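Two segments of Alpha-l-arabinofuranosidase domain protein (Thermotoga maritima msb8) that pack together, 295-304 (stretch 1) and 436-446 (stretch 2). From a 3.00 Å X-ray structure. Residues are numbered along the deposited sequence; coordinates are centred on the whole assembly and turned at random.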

# COMPACT_ATOMS: atom_id res chain seq x y z
N GLU A 295 -8.95 -13.55 -2.01
CA GLU A 295 -9.96 -12.98 -1.15
C GLU A 295 -11.03 -12.22 -1.95
O GLU A 295 -10.71 -11.34 -2.74
CB GLU A 295 -9.26 -12.03 -0.18
CG GLU A 295 -10.11 -11.58 1.00
CD GLU A 295 -10.04 -12.53 2.19
OE1 GLU A 295 -9.19 -13.43 2.15
OE2 GLU A 295 -10.82 -12.37 3.17
N PRO A 296 -12.33 -12.57 -1.75
CA PRO A 296 -13.46 -11.95 -2.43
C PRO A 296 -13.88 -10.68 -1.71
O PRO A 296 -14.76 -10.69 -0.87
CB PRO A 296 -14.53 -13.03 -2.34
CG PRO A 296 -14.30 -13.57 -0.97
CD PRO A 296 -12.80 -13.72 -0.95
N TYR A 297 -13.25 -9.58 -2.05
CA TYR A 297 -13.54 -8.31 -1.39
C TYR A 297 -14.88 -7.73 -1.77
O TYR A 297 -15.27 -7.77 -2.94
CB TYR A 297 -12.42 -7.29 -1.70
CG TYR A 297 -11.04 -7.71 -1.18
CD1 TYR A 297 -10.78 -7.74 0.19
CD2 TYR A 297 -10.04 -8.12 -2.04
CE1 TYR A 297 -9.54 -8.15 0.69
CE2 TYR A 297 -8.81 -8.53 -1.56
CZ TYR A 297 -8.56 -8.54 -0.19
OH TYR A 297 -7.32 -8.91 0.29
N ASP A 298 -15.60 -7.21 -0.78
CA ASP A 298 -16.89 -6.59 -1.01
C ASP A 298 -16.85 -5.12 -0.55
O ASP A 298 -15.84 -4.68 0.01
CB ASP A 298 -18.00 -7.37 -0.31
CG ASP A 298 -17.76 -7.51 1.17
OD1 ASP A 298 -17.45 -6.50 1.82
OD2 ASP A 298 -17.90 -8.64 1.69
N LEU A 299 -17.93 -4.38 -0.79
CA LEU A 299 -18.01 -2.96 -0.42
C LEU A 299 -17.57 -2.65 1.02
O LEU A 299 -16.94 -1.62 1.26
CB LEU A 299 -19.43 -2.43 -0.63
CG LEU A 299 -19.62 -0.95 -0.30
CD1 LEU A 299 -18.82 -0.07 -1.22
CD2 LEU A 299 -21.08 -0.63 -0.40
N LYS A 300 -17.93 -3.52 1.95
CA LYS A 300 -17.55 -3.37 3.35
C LYS A 300 -16.05 -3.12 3.39
O LYS A 300 -15.60 -2.11 3.93
CB LYS A 300 -17.85 -4.66 4.10
CG LYS A 300 -17.34 -4.72 5.52
CD LYS A 300 -17.65 -6.08 6.19
CE LYS A 300 -16.54 -7.14 6.00
NZ LYS A 300 -16.37 -7.69 4.63
N ASP A 301 -15.28 -4.04 2.78
CA ASP A 301 -13.84 -3.95 2.75
C ASP A 301 -13.36 -2.72 2.04
O ASP A 301 -12.37 -2.10 2.45
CB ASP A 301 -13.27 -5.19 2.08
CG ASP A 301 -13.80 -6.46 2.70
OD1 ASP A 301 -13.79 -6.57 3.95
OD2 ASP A 301 -14.22 -7.36 1.95
N GLY A 302 -14.05 -2.35 0.97
CA GLY A 302 -13.66 -1.16 0.22
C GLY A 302 -13.74 0.11 1.06
O GLY A 302 -12.94 1.05 0.89
N ILE A 303 -14.73 0.16 1.94
CA ILE A 303 -14.91 1.31 2.82
C ILE A 303 -13.72 1.36 3.78
O ILE A 303 -13.17 2.43 4.02
CB ILE A 303 -16.24 1.21 3.62
CG1 ILE A 303 -17.42 1.42 2.66
CG2 ILE A 303 -16.24 2.19 4.78
CD1 ILE A 303 -17.39 2.72 1.88
N PHE A 304 -13.32 0.20 4.30
CA PHE A 304 -12.17 0.14 5.20
C PHE A 304 -10.96 0.73 4.49
O PHE A 304 -10.21 1.52 5.05
CB PHE A 304 -11.88 -1.30 5.60
CG PHE A 304 -10.51 -1.47 6.18
CD1 PHE A 304 -10.27 -1.23 7.54
CD2 PHE A 304 -9.44 -1.78 5.36
CE1 PHE A 304 -8.99 -1.28 8.06
CE2 PHE A 304 -8.16 -1.83 5.87
CZ PHE A 304 -7.93 -1.58 7.23
N THR A 436 -18.72 10.23 -5.46
CA THR A 436 -18.97 9.36 -4.33
C THR A 436 -18.94 7.88 -4.73
O THR A 436 -19.32 7.50 -5.85
CB THR A 436 -20.31 9.71 -3.66
OG1 THR A 436 -21.35 8.94 -4.27
CG2 THR A 436 -20.62 11.20 -3.87
N LEU A 437 -18.49 7.05 -3.79
CA LEU A 437 -18.38 5.61 -4.03
C LEU A 437 -19.13 4.77 -3.02
O LEU A 437 -18.81 4.78 -1.82
CB LEU A 437 -16.90 5.18 -4.05
CG LEU A 437 -16.57 3.70 -3.88
CD1 LEU A 437 -17.22 2.87 -4.98
CD2 LEU A 437 -15.06 3.56 -3.92
N THR A 438 -20.11 4.02 -3.51
CA THR A 438 -20.90 3.16 -2.65
C THR A 438 -21.57 2.15 -3.56
O THR A 438 -21.17 2.02 -4.72
CB THR A 438 -21.99 3.96 -1.86
OG1 THR A 438 -22.53 3.16 -0.78
CG2 THR A 438 -23.11 4.39 -2.79
N GLY A 439 -22.58 1.46 -3.04
CA GLY A 439 -23.29 0.48 -3.83
C GLY A 439 -24.51 -0.08 -3.12
O GLY A 439 -24.82 0.33 -2.01
N PRO A 440 -25.20 -1.05 -3.73
CA PRO A 440 -26.40 -1.69 -3.17
C PRO A 440 -26.44 -1.95 -1.65
O PRO A 440 -27.24 -1.38 -0.93
CB PRO A 440 -26.49 -2.98 -3.96
CG PRO A 440 -26.00 -2.56 -5.32
CD PRO A 440 -24.79 -1.72 -4.98
N ASP A 441 -25.58 -2.85 -1.19
CA ASP A 441 -25.53 -3.18 0.22
C ASP A 441 -24.07 -3.31 0.64
O ASP A 441 -23.17 -3.31 -0.19
CB ASP A 441 -26.27 -4.47 0.51
CG ASP A 441 -25.88 -5.58 -0.44
OD1 ASP A 441 -26.08 -5.39 -1.66
OD2 ASP A 441 -25.40 -6.63 0.03
N VAL A 442 -23.84 -3.43 1.94
CA VAL A 442 -22.48 -3.52 2.42
C VAL A 442 -21.81 -4.80 1.99
O VAL A 442 -20.75 -5.15 2.48
CB VAL A 442 -22.41 -3.44 3.95
CG1 VAL A 442 -23.01 -2.11 4.42
CG2 VAL A 442 -23.11 -4.63 4.56
N ASN A 443 -22.43 -5.52 1.07
CA ASN A 443 -21.81 -6.75 0.63
C ASN A 443 -21.78 -6.85 -0.86
O ASN A 443 -21.53 -7.92 -1.42
CB ASN A 443 -22.52 -7.95 1.22
CG ASN A 443 -22.21 -8.11 2.68
OD1 ASN A 443 -21.03 -8.08 3.08
ND2 ASN A 443 -23.26 -8.26 3.50
N ALA A 444 -22.04 -5.72 -1.50
CA ALA A 444 -22.05 -5.70 -2.95
C ALA A 444 -20.62 -5.93 -3.41
O ALA A 444 -19.69 -5.66 -2.66
CB ALA A 444 -22.57 -4.35 -3.46
N ARG A 445 -20.48 -6.46 -4.62
CA ARG A 445 -19.17 -6.72 -5.19
C ARG A 445 -19.33 -6.81 -6.70
O ARG A 445 -20.41 -7.11 -7.20
CB ARG A 445 -18.58 -8.01 -4.59
CG ARG A 445 -19.53 -9.19 -4.54
CD ARG A 445 -19.09 -10.24 -3.51
NE ARG A 445 -17.66 -10.57 -3.62
CZ ARG A 445 -17.08 -11.04 -4.72
NH1 ARG A 445 -17.79 -11.24 -5.83
NH2 ARG A 445 -15.78 -11.31 -4.72
N ASN A 446 -18.26 -6.49 -7.43
CA ASN A 446 -18.32 -6.53 -8.89
C ASN A 446 -18.01 -7.90 -9.41
O ASN A 446 -17.20 -8.61 -8.84
CB ASN A 446 -17.32 -5.54 -9.50
CG ASN A 446 -17.68 -4.11 -9.19
OD1 ASN A 446 -17.04 -3.17 -9.67
ND2 ASN A 446 -18.72 -3.92 -8.39

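The contact is a helix N-terminus seated against an irregular loop: two backbone hydrogen bonds from the first turn of the helix fix the register, and one leucine side chain makes the largest contribution to the packing between the stretches. Together they bury 497 Å², counting both sides, and the touching residues lie at least 134 positions apart in the chain.

The register can be read from the CA atoms. Asp298 CA lies 4.8 Å from Arg445 CA, and Lys300 CA lies 5.0 Å from Val442 CA, so the loop runs backward as the helix advances. Amides in the first turn of a helix have no carbonyl partner within the helix, and here two of them turn to the loop. Leu299 N donates to Ala444 O at 2.9 Å with an N-H...O angle of 156°, a well-formed bond. Lys300 N donates to Val442 O at 3.3 Å and 132°, which is weak by both length and angle. The loop conformation is itself braced by Ala444 N, which donates to Asp441 O at 3.0 Å.

Asp298 caps the helix and also touches the loop. From the N-cap position its OD1 accepts a weak capping bond from Asp301 N at 3.4 Å, while Asp298 N donates to Asp301 OD2 at 3.1 Å and 171°. Lys300 NZ bridges the two acids, 2.9 Å from Asp301 OD1 and 3.2 Å from Asp298 OD1; both are salt bridges, the one to Asp298 OD1 weak as a hydrogen bond. Lys300 NZ also bonds elsewhere in the structure, and the end of the side chain leads away from the loop. Across the contact, Asp298 CB packs 3.4 Å from Ala444 O. Asp298 OD2 lies 3.5 Å from Asn443 OD1, but both atoms are modelled as acceptors, so this is proximity without a hydrogen bond.

Leu299 has the largest covered area of any residue here, 111 Å², and its CA-to-CB bond points toward stretch 2. With chi1 at -179° (t) and chi2 at 65° (p), its CD2 reaches the end of the strand at Thr438 and the loop beyond it, 3.4 Å from Asp441 O, 3.7 Å from Gly439 N and 4.1 Å from Thr438 OG1. Much of this surface is therefore backbone, met through van der Waals contact. One helical turn later, Ile303 CD1 just touches the strand, 4.5 Å from Leu437 O.

At the other end, Arg445 loses 69 Å² by lying along the residues before the helix. Its CB is 3.7 Å from Tyr297 O, and its NH2 comes within 3.2 Å of Pro296 CB. This is packing rather than a salt bridge.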